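Local coordinates for protein CG14216 (PDB 3P9Y) that dephosphorylates phosphoserine in the C-terminal domain repeats of RNA polymerase II, with a fold like that of low-molecular-weight tyrosine phosphatases, at residues G43-L48 with P56-F61. The protein carries 2 engineered substitutions. Numbering follows the deposited sequence.
Sequences GERVKL and PNVYEF
In the small two-stranded antiparallel hairpin that flanks the bound CTD peptide, apart from the five-stranded central sheet of this phosphatase, Val-46 pairs with Tyr-59 and Leu-48 with Asn-57, both hydrogen-bonded. Tyr-59 N gives Val-46 O a nearly straight bond of 2.9 Å (167° at the hydrogen), whereas the return bond from Val-46 N to Tyr-59 O is bent to 135°. Leu-48 N reaches Asn-57 O at 3.0 Å and Asn-57 N returns to Leu-48 O. Between these pairs, Val-46 O also takes a CA-H...O contact from Val-58 CA at 3.3 Å. Lys-47 and Val-58 form the non-hydrogen-bonded pair, their side chains side by side on one face; Lys-47 also makes backbone hydrogen bonds to the peptide. On the other face, the Tyr-59 and Asn-57 side chains pack on helix 65-82, with Tyr-59 OH bonded to Asp-71 and Asn-57 ND2 to Tyr-80. At the Phe-61 end of the hairpin, Val-46 CG2, anti to its carbonyl carbon, sits over the centre of the Phe-61 ring, a CH-pi contact 3.8 Å from the centroid. A bend at chi2 (-70°) turns Glu-60 CD back; OE2 lies over a face of the Arg-45 guanidinium, 3.3 Å from NE, a salt bridge held by electrostatics without a hydrogen bond. One water closes this end, donating to Glu-44 O and Glu-60 OE1 and accepting from Phe-61 N at 3.1 Å.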
# COMPACT_ATOMS: atom_id res chain seq x y z
N GLY A 43 8.36 -4.34 5.95
CA GLY A 43 9.41 -5.32 6.15
C GLY A 43 10.76 -4.68 6.42
O GLY A 43 10.95 -3.48 6.21
N GLU A 44 11.70 -5.48 6.90
CA GLU A 44 13.06 -5.00 7.12
C GLU A 44 13.75 -4.83 5.77
O GLU A 44 14.59 -3.95 5.60
CB GLU A 44 13.84 -5.99 7.99
CG GLU A 44 13.36 -6.04 9.44
CD GLU A 44 14.07 -7.10 10.26
OE1 GLU A 44 14.67 -8.03 9.67
OE2 GLU A 44 14.03 -7.01 11.51
N ARG A 45 13.36 -5.66 4.81
CA ARG A 45 13.95 -5.62 3.48
C ARG A 45 12.91 -5.93 2.40
O ARG A 45 11.87 -6.53 2.68
CB ARG A 45 15.10 -6.62 3.38
CG ARG A 45 16.24 -6.35 4.35
CD ARG A 45 17.24 -7.49 4.37
NE ARG A 45 18.31 -7.27 5.33
CZ ARG A 45 19.29 -8.13 5.58
NH1 ARG A 45 19.34 -9.29 4.94
NH2 ARG A 45 20.22 -7.84 6.48
N VAL A 46 13.21 -5.52 1.18
CA VAL A 46 12.38 -5.83 0.02
C VAL A 46 12.63 -7.28 -0.41
O VAL A 46 13.77 -7.68 -0.59
CB VAL A 46 12.70 -4.89 -1.15
CG1 VAL A 46 11.83 -5.23 -2.35
CG2 VAL A 46 12.50 -3.45 -0.73
N LYS A 47 11.56 -8.04 -0.57
CA LYS A 47 11.68 -9.47 -0.87
C LYS A 47 10.80 -9.89 -2.03
O LYS A 47 9.58 -9.82 -1.95
CB LYS A 47 11.31 -10.30 0.37
CG LYS A 47 12.28 -10.16 1.54
CD LYS A 47 11.98 -11.19 2.61
CE LYS A 47 13.06 -11.24 3.68
NZ LYS A 47 13.17 -9.97 4.46
N LEU A 48 11.43 -10.33 -3.12
CA LEU A 48 10.71 -10.87 -4.27
C LEU A 48 10.97 -12.36 -4.38
O LEU A 48 12.03 -12.84 -3.97
CB LEU A 48 11.15 -10.18 -5.56
CG LEU A 48 10.70 -8.74 -5.76
CD1 LEU A 48 11.31 -7.83 -4.72
CD2 LEU A 48 11.05 -8.26 -7.15
N PRO A 56 14.91 -16.42 -2.17
CA PRO A 56 14.29 -15.15 -2.56
C PRO A 56 15.32 -14.14 -3.03
O PRO A 56 16.48 -14.21 -2.63
CB PRO A 56 13.66 -14.65 -1.25
CG PRO A 56 13.90 -15.73 -0.22
CD PRO A 56 15.04 -16.55 -0.71
N ASN A 57 14.90 -13.20 -3.87
CA ASN A 57 15.73 -12.06 -4.22
C ASN A 57 15.48 -10.93 -3.23
O ASN A 57 14.41 -10.33 -3.23
CB ASN A 57 15.43 -11.60 -5.64
CG ASN A 57 15.60 -12.71 -6.66
OD1 ASN A 57 16.71 -13.10 -7.00
ND2 ASN A 57 14.48 -13.23 -7.14
N VAL A 58 16.47 -10.63 -2.40
CA VAL A 58 16.31 -9.69 -1.30
C VAL A 58 17.16 -8.45 -1.51
O VAL A 58 18.34 -8.54 -1.85
CB VAL A 58 16.70 -10.34 0.05
CG1 VAL A 58 16.48 -9.38 1.20
CG2 VAL A 58 15.91 -11.63 0.26
N TYR A 59 16.56 -7.28 -1.30
CA TYR A 59 17.25 -6.01 -1.47
C TYR A 59 16.93 -5.10 -0.31
O TYR A 59 15.98 -5.34 0.44
CB TYR A 59 16.82 -5.34 -2.77
CG TYR A 59 16.85 -6.26 -3.97
CD1 TYR A 59 17.94 -6.28 -4.83
CD2 TYR A 59 15.79 -7.12 -4.23
CE1 TYR A 59 17.96 -7.12 -5.92
CE2 TYR A 59 15.81 -7.96 -5.32
CZ TYR A 59 16.90 -7.96 -6.16
OH TYR A 59 16.91 -8.81 -7.24
N GLU A 60 17.71 -4.04 -0.15
CA GLU A 60 17.46 -3.05 0.88
C GLU A 60 16.45 -2.05 0.36
O GLU A 60 16.37 -1.81 -0.84
CB GLU A 60 18.76 -2.33 1.26
CG GLU A 60 19.84 -3.23 1.86
CD GLU A 60 19.49 -3.72 3.25
OE1 GLU A 60 18.88 -2.94 4.03
OE2 GLU A 60 19.82 -4.88 3.58
N PHE A 61 15.67 -1.46 1.26
CA PHE A 61 14.80 -0.37 0.87
C PHE A 61 15.70 0.76 0.38
O PHE A 61 16.76 1.00 0.94
CB PHE A 61 13.93 0.09 2.04
CG PHE A 61 12.72 -0.77 2.24
CD1 PHE A 61 11.52 -0.47 1.61
CD2 PHE A 61 12.77 -1.88 3.07
CE1 PHE A 61 10.40 -1.25 1.79
CE2 PHE A 61 11.65 -2.67 3.25
CZ PHE A 61 10.47 -2.36 2.62
O HOH W 1 16.23 -2.40 4.12